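Local coordinates for Lmo2241 protein (Listeria monocytogenes, PDB 4HAM) that probably binds DNA and regulates transcription as a dimeric winged helix-turn-helix protein of the GntR family, at residues 7-10 and 14-17; 18-23 and 59-64; 42-47 and 53-58; 66-71 and 76-81; 103-108 and 113-118. All coordinates share one frame; numbering follows the deposited sequence. Where two conformers were deposited one is given.

Contact 1: 7-10 and 14-17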
# COMPACT_ATOMS: atom_id res chain seq x y z
N ILE A 7 13.76 -10.61 -9.47
CA ILE A 7 12.58 -9.96 -10.02
C ILE A 7 11.51 -11.04 -10.24
O ILE A 7 11.79 -12.10 -10.78
CB ILE A 7 12.91 -9.25 -11.34
CG1 ILE A 7 13.75 -8.00 -11.06
CG2 ILE A 7 11.64 -8.81 -12.05
CD1 ILE A 7 14.10 -7.24 -12.30
N ASN A 8 10.29 -10.75 -9.79
CA ASN A 8 9.17 -11.69 -9.87
C ASN A 8 8.16 -11.19 -10.89
O ASN A 8 7.46 -10.22 -10.65
CB ASN A 8 8.52 -11.85 -8.50
CG ASN A 8 7.29 -12.76 -8.52
OD1 ASN A 8 7.02 -13.44 -9.51
ND2 ASN A 8 6.55 -12.76 -7.42
N THR A 9 8.11 -11.86 -12.04
CA THR A 9 7.28 -11.38 -13.14
C THR A 9 5.78 -11.63 -12.91
O THR A 9 4.94 -11.12 -13.65
CB THR A 9 7.71 -12.02 -14.46
OG1 THR A 9 7.55 -13.44 -14.37
CG2 THR A 9 9.18 -11.71 -14.73
N LYS A 10 5.45 -12.40 -11.88
CA LYS A 10 4.05 -12.63 -11.53
C LYS A 10 3.60 -11.78 -10.33
O LYS A 10 2.49 -11.94 -9.82
CB LYS A 10 3.79 -14.12 -11.28
CG LYS A 10 3.84 -14.95 -12.56
CD LYS A 10 3.44 -16.40 -12.30
CE LYS A 10 3.52 -17.22 -13.58
NZ LYS A 10 3.10 -18.63 -13.37
N PRO A 14 4.68 -3.89 -10.93
CA PRO A 14 5.32 -3.80 -12.25
C PRO A 14 6.83 -3.96 -12.12
O PRO A 14 7.38 -3.63 -11.07
CB PRO A 14 4.98 -2.38 -12.70
CG PRO A 14 3.70 -2.07 -12.00
CD PRO A 14 3.82 -2.73 -10.65
N ILE A 15 7.48 -4.45 -13.16
CA ILE A 15 8.93 -4.64 -13.11
C ILE A 15 9.66 -3.35 -12.73
O ILE A 15 10.59 -3.39 -11.92
CB ILE A 15 9.51 -5.18 -14.45
CG1 ILE A 15 8.82 -6.49 -14.83
CG2 ILE A 15 11.01 -5.40 -14.33
CD1 ILE A 15 8.79 -7.49 -13.73
N TYR A 16 9.26 -2.22 -13.30
CA TYR A 16 9.99 -0.98 -13.02
C TYR A 16 9.91 -0.66 -11.51
O TYR A 16 10.89 -0.20 -10.92
CB TYR A 16 9.50 0.20 -13.89
CG TYR A 16 8.34 0.97 -13.30
CD1 TYR A 16 8.56 2.10 -12.50
CD2 TYR A 16 7.03 0.57 -13.53
CE1 TYR A 16 7.51 2.79 -11.95
CE2 TYR A 16 5.97 1.27 -12.98
CZ TYR A 16 6.22 2.38 -12.19
OH TYR A 16 5.16 3.07 -11.64
N GLU A 17 8.76 -0.93 -10.90
CA GLU A 17 8.56 -0.66 -9.49
C GLU A 17 9.39 -1.59 -8.61
O GLU A 17 9.88 -1.19 -7.55
CB GLU A 17 7.07 -0.75 -9.12
CG GLU A 17 6.78 -0.42 -7.67
CD GLU A 17 5.31 -0.20 -7.39
OE1 GLU A 17 4.48 -0.56 -8.25
OE2 GLU A 17 4.99 0.35 -6.32

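Contact 2: 18-23 and 59-64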
# COMPACT_ATOMS: atom_id res chain seq x y z
N GLN A 18 9.55 -2.83 -9.05
CA GLN A 18 10.38 -3.79 -8.33
C GLN A 18 11.81 -3.28 -8.30
O GLN A 18 12.48 -3.34 -7.25
CB GLN A 18 10.29 -5.17 -8.99
CG GLN A 18 8.94 -5.83 -8.79
CD GLN A 18 8.89 -7.24 -9.34
OE1 GLN A 18 9.78 -8.05 -9.09
NE2 GLN A 18 7.84 -7.54 -10.10
N ILE A 19 12.27 -2.75 -9.43
CA ILE A 19 13.61 -2.17 -9.52
C ILE A 19 13.75 -0.98 -8.60
O ILE A 19 14.74 -0.87 -7.87
CB ILE A 19 13.94 -1.76 -10.96
CG1 ILE A 19 13.99 -3.02 -11.84
CG2 ILE A 19 15.27 -1.02 -11.03
CD1 ILE A 19 14.16 -2.71 -13.32
N VAL A 20 12.77 -0.08 -8.64
CA VAL A 20 12.79 1.08 -7.73
C VAL A 20 12.90 0.61 -6.28
O VAL A 20 13.72 1.10 -5.50
CB VAL A 20 11.51 1.93 -7.88
CG1 VAL A 20 11.44 3.01 -6.76
CG2 VAL A 20 11.46 2.57 -9.26
N GLN A 21 12.09 -0.38 -5.91
CA GLN A 21 12.01 -0.77 -4.50
C GLN A 21 13.24 -1.55 -4.04
O GLN A 21 13.64 -1.43 -2.89
CB GLN A 21 10.72 -1.54 -4.19
CG GLN A 21 9.43 -0.71 -4.36
CD GLN A 21 9.30 0.40 -3.32
OE1 GLN A 21 9.73 1.54 -3.54
NE2 GLN A 21 8.74 0.06 -2.17
N LYS A 22 13.84 -2.33 -4.93
CA LYS A 22 15.06 -3.05 -4.58
C LYS A 22 16.25 -2.11 -4.39
O LYS A 22 17.04 -2.27 -3.46
CB LYS A 22 15.37 -4.11 -5.64
CG LYS A 22 14.46 -5.32 -5.55
CD LYS A 22 14.87 -6.24 -4.39
CE LYS A 22 14.01 -7.49 -4.37
NZ LYS A 22 14.44 -8.48 -3.34
N ILE A 23 16.36 -1.11 -5.27
CA ILE A 23 17.41 -0.11 -5.13
C ILE A 23 17.25 0.66 -3.82
O ILE A 23 18.22 0.85 -3.08
CB ILE A 23 17.44 0.86 -6.32
CG1 ILE A 23 17.83 0.12 -7.59
CG2 ILE A 23 18.41 2.02 -6.04
CD1 ILE A 23 19.15 -0.57 -7.47
N TYR A 59 14.69 4.25 -13.16
CA TYR A 59 15.66 5.29 -12.79
C TYR A 59 15.02 6.67 -12.72
O TYR A 59 15.40 7.49 -11.87
CB TYR A 59 16.83 5.30 -13.78
CG TYR A 59 17.94 4.31 -13.45
CD1 TYR A 59 19.27 4.61 -13.74
CD2 TYR A 59 17.67 3.08 -12.86
CE1 TYR A 59 20.29 3.73 -13.46
CE2 TYR A 59 18.69 2.17 -12.57
CZ TYR A 59 20.00 2.51 -12.88
OH TYR A 59 21.04 1.65 -12.60
N GLN A 60 14.09 6.95 -13.62
CA GLN A 60 13.35 8.22 -13.56
C GLN A 60 12.57 8.34 -12.26
O GLN A 60 12.51 9.41 -11.63
CB GLN A 60 12.39 8.36 -14.74
CG GLN A 60 13.08 8.63 -16.06
CD GLN A 60 12.09 8.83 -17.20
OE1 GLN A 60 10.92 9.15 -16.97
NE2 GLN A 60 12.56 8.64 -18.43
N GLU A 61 11.95 7.24 -11.85
CA GLU A 61 11.17 7.23 -10.61
C GLU A 61 12.09 7.34 -9.39
O GLU A 61 11.79 8.07 -8.43
CB GLU A 61 10.28 5.99 -10.54
CG GLU A 61 9.45 5.90 -9.26
CD GLU A 61 8.50 7.08 -9.08
OE1 GLU A 61 8.06 7.68 -10.10
OE2 GLU A 61 8.19 7.41 -7.91
N LEU A 62 13.22 6.65 -9.43
CA LEU A 62 14.23 6.78 -8.38
C LEU A 62 14.76 8.22 -8.26
O LEU A 62 14.97 8.71 -7.16
CB LEU A 62 15.39 5.81 -8.61
CG LEU A 62 15.07 4.35 -8.25
CD1 LEU A 62 16.07 3.41 -8.91
CD2 LEU A 62 15.10 4.21 -6.73
N GLU A 63 14.99 8.89 -9.38
CA GLU A 63 15.45 10.28 -9.33
C GLU A 63 14.35 11.22 -8.85
O GLU A 63 14.61 12.18 -8.12
CB GLU A 63 15.99 10.74 -10.70
CG GLU A 63 16.67 12.11 -10.65
CD GLU A 63 17.82 12.26 -11.66
OE1 GLU A 63 17.94 11.43 -12.59
OE2 GLU A 63 18.62 13.21 -11.51
N ARG A 64 13.12 10.94 -9.24
CA ARG A 64 11.98 11.72 -8.76
C ARG A 64 11.90 11.67 -7.24
O ARG A 64 11.66 12.68 -6.58
CB ARG A 64 10.70 11.19 -9.38
CG ARG A 64 9.45 11.89 -8.93
CD ARG A 64 8.23 11.12 -9.38
NE ARG A 64 6.98 11.69 -8.88
CZ ARG A 64 5.81 11.07 -8.94
NH1 ARG A 64 5.72 9.86 -9.47
NH2 ARG A 64 4.71 11.66 -8.47

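Contact 3: 42-47 and 53-58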
# COMPACT_ATOMS: atom_id res chain seq x y z
N ARG A 42 21.71 1.36 -19.55
CA ARG A 42 21.99 0.30 -20.52
C ARG A 42 22.77 -0.88 -19.94
O ARG A 42 22.46 -2.03 -20.26
CB ARG A 42 22.68 0.84 -21.77
CG ARG A 42 21.74 1.59 -22.69
CD ARG A 42 22.48 2.31 -23.80
NE ARG A 42 21.56 3.06 -24.64
CZ ARG A 42 21.66 4.36 -24.90
NH1 ARG A 42 22.66 5.07 -24.40
NH2 ARG A 42 20.76 4.95 -25.68
N GLU A 43 23.76 -0.59 -19.11
CA GLU A 43 24.55 -1.63 -18.44
C GLU A 43 23.64 -2.47 -17.56
O GLU A 43 23.74 -3.70 -17.54
CB GLU A 43 25.67 -1.00 -17.58
CG GLU A 43 26.82 -0.40 -18.36
CD GLU A 43 27.73 0.51 -17.51
OE1 GLU A 43 27.36 0.89 -16.37
OE2 GLU A 43 28.82 0.86 -18.00
N PHE A 44 22.75 -1.81 -16.85
CA PHE A 44 21.88 -2.50 -15.91
C PHE A 44 20.87 -3.37 -16.67
O PHE A 44 20.67 -4.54 -16.33
CB PHE A 44 21.17 -1.48 -15.02
CG PHE A 44 20.47 -2.08 -13.83
CD1 PHE A 44 20.82 -3.32 -13.34
CD2 PHE A 44 19.46 -1.38 -13.21
CE1 PHE A 44 20.16 -3.85 -12.23
CE2 PHE A 44 18.80 -1.91 -12.11
CZ PHE A 44 19.14 -3.14 -11.62
N ALA A 45 20.26 -2.81 -17.71
CA ALA A 45 19.28 -3.54 -18.52
C ALA A 45 19.93 -4.77 -19.18
O ALA A 45 19.31 -5.84 -19.29
CB ALA A 45 18.67 -2.63 -19.59
N SER A 46 21.16 -4.59 -19.63
CA SER A 46 21.88 -5.65 -20.30
C SER A 46 22.18 -6.78 -19.31
O SER A 46 22.08 -7.96 -19.64
CB SER A 46 23.18 -5.11 -20.88
OG SER A 46 23.89 -6.13 -21.57
N ARG A 47 22.56 -6.40 -18.09
CA ARG A 47 22.95 -7.38 -17.07
C ARG A 47 21.75 -8.19 -16.56
O ARG A 47 21.84 -9.40 -16.40
CB ARG A 47 23.67 -6.71 -15.91
CG ARG A 47 24.21 -7.69 -14.86
CD ARG A 47 25.03 -6.99 -13.79
NE ARG A 47 26.25 -6.39 -14.32
CZ ARG A 47 27.20 -5.83 -13.57
NH1 ARG A 47 27.09 -5.81 -12.26
NH2 ARG A 47 28.26 -5.30 -14.15
N ASN A 53 14.00 0.36 -21.69
CA ASN A 53 12.96 1.35 -21.40
C ASN A 53 12.31 1.16 -20.02
O ASN A 53 11.91 2.12 -19.35
CB ASN A 53 11.92 1.38 -22.51
CG ASN A 53 12.53 1.67 -23.89
OD1 ASN A 53 12.90 2.80 -24.18
ND2 ASN A 53 12.63 0.64 -24.73
N THR A 54 12.24 -0.10 -19.57
CA THR A 54 11.76 -0.40 -18.22
C THR A 54 12.75 0.09 -17.16
O THR A 54 12.37 0.67 -16.14
CB THR A 54 11.51 -1.91 -18.05
OG1 THR A 54 10.52 -2.31 -18.99
CG2 THR A 54 11.03 -2.25 -16.65
N VAL A 55 14.04 -0.13 -17.40
CA VAL A 55 15.06 0.35 -16.47
C VAL A 55 15.10 1.89 -16.45
O VAL A 55 15.30 2.49 -15.40
CB VAL A 55 16.44 -0.22 -16.84
CG1 VAL A 55 17.52 0.34 -15.90
CG2 VAL A 55 16.41 -1.75 -16.78
N SER A 56 14.90 2.51 -17.60
CA SER A 56 14.87 3.96 -17.67
C SER A 56 13.71 4.51 -16.83
O SER A 56 13.85 5.50 -16.11
CB SER A 56 14.74 4.41 -19.12
OG SER A 56 14.54 5.81 -19.20
N LYS A 57 12.57 3.84 -16.90
CA LYS A 57 11.39 4.22 -16.14
C LYS A 57 11.66 4.13 -14.63
O LYS A 57 11.27 5.02 -13.86
CB LYS A 57 10.23 3.31 -16.55
CG LYS A 57 8.87 3.70 -16.03
CD LYS A 57 7.78 3.00 -16.84
CE LYS A 57 6.45 2.98 -16.08
NZ LYS A 57 6.27 4.22 -15.29
N ALA A 58 12.34 3.07 -14.21
CA ALA A 58 12.71 2.89 -12.82
C ALA A 58 13.68 3.97 -12.35
O ALA A 58 13.52 4.51 -11.26
CB ALA A 58 13.33 1.49 -12.61

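Contact 4: 66-71 and 76-81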
# COMPACT_ATOMS: atom_id res chain seq x y z
N GLU A 66 14.29 11.18 -5.35
CA GLU A 66 15.59 11.64 -4.87
C GLU A 66 16.43 10.54 -4.21
O GLU A 66 17.21 10.79 -3.31
CB GLU A 66 15.45 12.88 -3.97
CG GLU A 66 14.70 14.01 -4.67
CD GLU A 66 14.87 15.37 -4.00
OE1 GLU A 66 15.37 15.42 -2.85
OE2 GLU A 66 14.52 16.38 -4.63
N VAL A 67 16.29 9.33 -4.72
CA VAL A 67 17.11 8.22 -4.25
C VAL A 67 18.43 8.22 -5.01
O VAL A 67 19.48 7.91 -4.44
CB VAL A 67 16.39 6.88 -4.48
CG1 VAL A 67 17.22 5.71 -3.94
CG2 VAL A 67 15.02 6.90 -3.83
N ILE A 68 18.37 8.55 -6.30
CA ILE A 68 19.56 8.62 -7.14
C ILE A 68 19.65 9.98 -7.82
O ILE A 68 18.69 10.75 -7.83
CB ILE A 68 19.58 7.51 -8.22
CG1 ILE A 68 18.47 7.73 -9.26
CG2 ILE A 68 19.48 6.11 -7.59
CD1 ILE A 68 18.44 6.68 -10.38
N ILE A 69 20.82 10.27 -8.39
CA ILE A 69 21.06 11.52 -9.11
C ILE A 69 21.86 11.21 -10.37
O ILE A 69 22.81 10.44 -10.34
CB ILE A 69 21.82 12.55 -8.21
CG1 ILE A 69 22.05 13.86 -8.96
CG2 ILE A 69 23.14 11.97 -7.70
CD1 ILE A 69 20.80 14.68 -9.16
N THR A 70 21.47 11.81 -11.49
CA THR A 70 22.18 11.59 -12.74
C THR A 70 22.99 12.82 -13.12
O THR A 70 22.46 13.94 -13.15
CB THR A 70 21.21 11.22 -13.90
OG1 THR A 70 20.57 9.98 -13.60
CG2 THR A 70 21.96 11.09 -15.21
N VAL A 71 24.27 12.62 -13.40
CA VAL A 71 25.14 13.72 -13.79
C VAL A 71 25.59 13.47 -15.21
O VAL A 71 26.31 12.50 -15.48
CB VAL A 71 26.36 13.82 -12.86
CG1 VAL A 71 27.24 15.01 -13.27
CG2 VAL A 71 25.90 13.97 -11.41
N THR A 76 25.44 7.74 -12.93
CA THR A 76 24.31 7.81 -12.02
C THR A 76 24.79 7.38 -10.64
O THR A 76 25.49 6.38 -10.51
CB THR A 76 23.17 6.88 -12.50
OG1 THR A 76 22.78 7.27 -13.82
CG2 THR A 76 21.96 6.97 -11.56
N PHE A 77 24.41 8.14 -9.61
CA PHE A 77 24.96 7.95 -8.27
C PHE A 77 23.84 7.90 -7.25
O PHE A 77 22.76 8.43 -7.50
CB PHE A 77 25.88 9.12 -7.91
CG PHE A 77 26.98 9.34 -8.91
CD1 PHE A 77 28.19 8.66 -8.79
CD2 PHE A 77 26.79 10.19 -9.99
CE1 PHE A 77 29.20 8.85 -9.73
CE2 PHE A 77 27.79 10.39 -10.92
CZ PHE A 77 29.00 9.72 -10.80
N ILE A 78 24.10 7.28 -6.11
CA ILE A 78 23.15 7.35 -5.01
C ILE A 78 23.16 8.78 -4.44
O ILE A 78 24.22 9.35 -4.18
CB ILE A 78 23.48 6.33 -3.90
CG1 ILE A 78 23.45 4.90 -4.47
CG2 ILE A 78 22.51 6.48 -2.72
CD1 ILE A 78 22.14 4.53 -5.20
N ALA A 79 21.98 9.36 -4.26
CA ALA A 79 21.88 10.77 -3.86
C ALA A 79 22.14 10.96 -2.37
O ALA A 79 22.23 9.99 -1.62
CB ALA A 79 20.50 11.31 -4.23
N ASN A 80 22.28 12.22 -1.96
CA ASN A 80 22.51 12.54 -0.56
C ASN A 80 21.51 11.86 0.36
O ASN A 80 20.31 11.86 0.11
CB ASN A 80 22.51 14.06 -0.34
CG ASN A 80 22.53 14.43 1.13
OD1 ASN A 80 21.49 14.42 1.80
ND2 ASN A 80 23.71 14.75 1.66
N GLN A 81 22.03 11.25 1.43
CA GLN A 81 21.22 10.46 2.34
C GLN A 81 21.34 11.00 3.76
O GLN A 81 20.46 10.80 4.59
CB GLN A 81 21.66 8.99 2.32
CG GLN A 81 21.44 8.28 0.98
CD GLN A 81 19.97 8.17 0.63
OE1 GLN A 81 19.13 7.92 1.50
NE2 GLN A 81 19.65 8.35 -0.64
O HOH W 1 20.38 7.52 -15.67

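Contact 5: 103-108 and 113-118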
# COMPACT_ATOMS: atom_id res chain seq x y z
N LEU A 103 -6.32 -1.37 7.32
CA LEU A 103 -7.75 -1.63 7.16
C LEU A 103 -7.97 -2.96 6.42
O LEU A 103 -8.82 -3.76 6.82
CB LEU A 103 -8.43 -0.49 6.40
CG LEU A 103 -9.87 -0.76 5.94
CD1 LEU A 103 -10.80 -1.03 7.12
CD2 LEU A 103 -10.37 0.40 5.12
N ASP A 104 -7.20 -3.18 5.37
CA ASP A 104 -7.37 -4.40 4.57
C ASP A 104 -7.06 -5.66 5.38
O ASP A 104 -7.83 -6.63 5.35
CB ASP A 104 -6.54 -4.37 3.29
CG ASP A 104 -7.11 -3.43 2.24
OD1 ASP A 104 -8.23 -2.90 2.44
OD2 ASP A 104 -6.45 -3.23 1.20
N LEU A 105 -5.95 -5.64 6.11
CA LEU A 105 -5.58 -6.76 6.97
C LEU A 105 -6.65 -7.00 8.05
O LEU A 105 -7.06 -8.14 8.27
CB LEU A 105 -4.22 -6.50 7.63
CG LEU A 105 -3.00 -6.48 6.70
CD1 LEU A 105 -1.80 -5.89 7.42
CD2 LEU A 105 -2.68 -7.88 6.18
N VAL A 106 -7.07 -5.94 8.73
CA VAL A 106 -8.06 -6.07 9.80
C VAL A 106 -9.37 -6.65 9.26
O VAL A 106 -9.95 -7.54 9.88
CB VAL A 106 -8.30 -4.75 10.56
CG1 VAL A 106 -9.46 -4.90 11.54
CG2 VAL A 106 -7.04 -4.32 11.31
N TYR A 107 -9.79 -6.19 8.09
CA TYR A 107 -10.97 -6.73 7.46
C TYR A 107 -10.83 -8.23 7.16
O TYR A 107 -11.78 -9.00 7.27
CB TYR A 107 -11.35 -5.98 6.17
CG TYR A 107 -12.53 -6.65 5.51
CD1 TYR A 107 -13.81 -6.45 6.01
CD2 TYR A 107 -12.36 -7.53 4.45
CE1 TYR A 107 -14.90 -7.09 5.45
CE2 TYR A 107 -13.46 -8.18 3.88
CZ TYR A 107 -14.72 -7.95 4.40
OH TYR A 107 -15.82 -8.58 3.85
N LEU A 108 -9.63 -8.64 6.78
CA LEU A 108 -9.36 -10.03 6.46
C LEU A 108 -9.13 -10.89 7.71
O LEU A 108 -8.80 -12.07 7.62
CB LEU A 108 -8.17 -10.13 5.52
CG LEU A 108 -8.41 -9.58 4.11
CD1 LEU A 108 -7.11 -9.36 3.38
CD2 LEU A 108 -9.31 -10.52 3.31
N GLU A 113 -2.12 -7.45 16.95
CA GLU A 113 -0.97 -8.17 17.48
C GLU A 113 -0.17 -8.82 16.35
O GLU A 113 1.05 -8.74 16.32
CB GLU A 113 -1.38 -9.23 18.51
CG GLU A 113 -0.22 -10.10 18.98
CD GLU A 113 -0.61 -11.06 20.11
OE1 GLU A 113 -1.48 -11.93 19.89
OE2 GLU A 113 -0.04 -10.94 21.22
N GLU A 114 -0.89 -9.46 15.43
CA GLU A 114 -0.28 -10.10 14.27
C GLU A 114 0.34 -9.06 13.33
O GLU A 114 1.38 -9.31 12.72
CB GLU A 114 -1.33 -10.95 13.53
CG GLU A 114 -1.83 -12.14 14.33
CD GLU A 114 -3.00 -12.86 13.68
OE1 GLU A 114 -3.99 -12.20 13.30
OE2 GLU A 114 -2.93 -14.11 13.56
N ILE A 115 -0.30 -7.90 13.22
CA ILE A 115 0.22 -6.81 12.41
C ILE A 115 1.54 -6.25 12.95
O ILE A 115 2.47 -6.01 12.18
CB ILE A 115 -0.83 -5.68 12.24
CG1 ILE A 115 -2.00 -6.17 11.39
CG2 ILE A 115 -0.20 -4.45 11.59
CD1 ILE A 115 -3.18 -5.21 11.37
N HIS A 116 1.64 -6.06 14.27
CA HIS A 116 2.90 -5.62 14.86
C HIS A 116 4.02 -6.63 14.59
O HIS A 116 5.15 -6.25 14.33
CB HIS A 116 2.77 -5.40 16.37
CG HIS A 116 2.01 -4.16 16.74
ND1 HIS A 116 2.41 -2.91 16.35
CD2 HIS A 116 0.88 -3.99 17.46
CE1 HIS A 116 1.56 -2.01 16.80
NE2 HIS A 116 0.62 -2.64 17.48
N LYS A 117 3.68 -7.92 14.68
CA LYS A 117 4.63 -9.00 14.43
C LYS A 117 5.14 -8.95 12.99
O LYS A 117 6.36 -9.02 12.75
CB LYS A 117 3.96 -10.35 14.70
CG LYS A 117 4.80 -11.57 14.36
CD LYS A 117 5.05 -12.42 15.59
CE LYS A 117 5.77 -13.73 15.25
NZ LYS A 117 4.85 -14.90 15.19
N LEU A 118 4.22 -8.83 12.05
CA LEU A 118 4.56 -8.68 10.64
C LEU A 118 5.45 -7.45 10.42
O LEU A 118 6.42 -7.51 9.66
CB LEU A 118 3.31 -8.54 9.77
CG LEU A 118 2.46 -9.80 9.56
CD1 LEU A 118 1.21 -9.46 8.75
CD2 LEU A 118 3.27 -10.91 8.90

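Contact 1: 7-10 and 14-17
I15 reaches from the first turn of helix 15-29 to I7 in the loop before it, at the start of the winged helix-turn-helix fold of this GntR-family protein. From CB its side chain branches two ways. CG2 lies beside the carbonyl carbon and leans on I7, with I7 CD1 4.1 Å from I15 CG2. CG1 takes the place beside the backbone N (chi1 -56°) and makes the arm that carries the tip. A second bend at chi2 (-51°) turns CD1 to the loop. There I15 CD1 touches I7 CG2 at 3.6 Å, the closest approach of the contact. I15 CD1 also lies 4.2 Å from T9 CA, so the same methyl rests on the loop backbone. The I7 and I15 side chains run nearly perpendicular to each other. The grip is apolar and lies at the surface. I15 also touches T54 of helix 52-64. Q18 NE2 bonds to N8 O and fastens the loop to the same helix as I15. N8 OD1 accepts from K10 N at 3.0 Å, an Asx turn in which the donor stands above the plane of the N8 side-chain carbonyl.

Contact 2: 18-23 and 59-64
In the helical core of the winged helix-turn-helix domain, L62 of helix 52-64 packs against V20 and I23 of helix 15-29. Helix 52-64 is the second helix of the helix-turn-helix, probably the one that reads DNA as in relatives. The short segments of the two helices cross at -47°, with their axes 9.2 Å apart. L62 splits its fork between two residues one turn apart on the other helix. Its CD2 comes to 3.6 Å from V20 O and also meets the V20 side chain, with L62 CD2 3.9 Å from V20 CG1. The L62 CD1 branch goes to I23, 3.9 Å from I23 CB. L62 and V20 lie alongside, pointing opposite ways, and L62 runs nearly square across I23. The valine uses both methyls. V20 CG1 faces L62, and V20 CG2 sits 3.8 Å from E61 CB. E61 CG stands anti to the backbone N (chi1 179°) and keeps the aliphatic part of the chain beside this methyl. A bend at chi2 (60°) then leads the carboxylate off. I19 and V20 also touch A58, and L62 touches V67, just before the wing. E61 OE2 accepts from Q65 NE2. E61 OE1 offers its syn lone pair to R64 NH1 at 3.3 Å, a salt bridge with the oxygen close to the guanidinium plane.

Contact 3: 42-47 and 53-58
F44 and A45 meet V55 from a helical turn closed by the bond from S46 N to R42 O, 2.9 Å long. They lie on helix 41-48, and V55 lies on helix 52-64. Together these are the two helices of the helix-turn-helix, and V55 fills the angle between them. Each branch of V55 has its own partner. Its CG1 points away from the backbone N (chi1 178°), and V55 CG1 comes to 3.7 Å from F44 CD2. It approaches the ring obliquely. V55 CG1 also lies near F44 CB, at 4.2 Å, so it follows the root of the phenylalanine as well as its ring. The other methyl, V55 CG2, goes to the alanine. The small A45 side chain lets the two backbones come close, with the CA atoms of A45 and V55 6.1 Å apart. All three residues are buried. The F44 ring also touches I19 of helix 15-29 and Y59 of helix 52-64, so it links the pair to helix 15-29. I41 flanks V55, and P52 flanks A45. The two helices meet here through apolar side chains. V55 CG2 lies 3.7 Å from A45 CB and about as far from A45 CA.

Contact 4: 66-71 and 76-81
I69 and F77 form the hydrogen-bonded pair at the middle of the wing, the antiparallel hairpin of the winged helix-turn-helix. I69 N gives to F77 O at 2.8 Å, and F77 N gives back to I69 O at 2.9 Å. Past the strand end, A79 N adds a nearly straight bond to V67 O. The hairpin has two unlike surfaces. On one, I69 CG2 sits between its own backbone N and carbonyl carbon, which brings it over the opposite strand, 4.0 Å from F77 CB. Farther along, V71 CG2 comes obliquely to the F77 ring, 4.1 Å from F77 CE2. The small A79 CB fits at the base of the hairpin, 3.5 Å from E66 O, where the Schellman motif ends helix 52-64.

The other surface faces the domain. There I68 touches Y59, L62 and I38, so it plugs the wing into the helical core. Q81 bonds to K84 and to Y107 of the second subunit, which places the hairpin base at the dimer interface. The I68 side chain also fits between T76 and I78 of the opposite strand. Each of its two branches takes one bump. I68 CG2 meets I78 CD1 at 3.9 Å, and I68 CD1 meets T76 CG2 at 3.7 Å.

Contact 5: 103-108 and 113-118
I115 CG1 and L105 CG both lie beside the backbone N, with chi1 -68° in each, and the two side chains extend from there toward the other helix. Beyond that point the I115 chain is straight (chi2 170°), which drives CD1 outward. I115 CD1 meets two neighbours. It lies 4.0 Å from V106 CG2 and 4.1 Å from L105 CB. One carbon further back, I115 CG1 takes the end of the leucine, 4.0 Å from L105 CD1. The isoleucine is therefore met twice by L105, at the leucine's base and at one tip. V106 adds a single methyl, and its side chain lies broadly crosswise to I115. L105 meets the isoleucine more obliquely. The CA atoms of L105 and I115 are 8.0 Å apart, so side chains, not backbones, make the contact. V110 of the connecting loop touches both L105 and I115.

The same segments also meet the second subunit. D104 forms a salt bridge with K24 of the second subunit, and L105 touches T94 there. H116 bonds to H116 and D120 of that chain. L105, V106 and I115 pack together near the turn of a helical hairpin formed by helices 88-107 and 112-127. Such a hairpin from each chain is consistent with the four-helix bundle of this dimeric regulator.

How the contacts relate
Contacts 1 to 4 build the winged helix-turn-helix domain, and contact 5 lies apart in the helical hairpin that follows. Contacts 1 and 2 share helix 15-29, and contacts 2 and 3 share helix 52-64. Contact 3 is nested inside the chain loop that contact 2 closes. Contact 2 is the hub, with its centre 11 to 12 Å from those of contacts 1, 3 and 4, and it touches all three. Contact 4 follows in the chain as the wing. Contact 5 is centred 36 Å from contact 3 and 35 Å from contact 4. These parts are well separated within one chain, yet the second subunit's hairpin reaches contacts 2, 4 and 5.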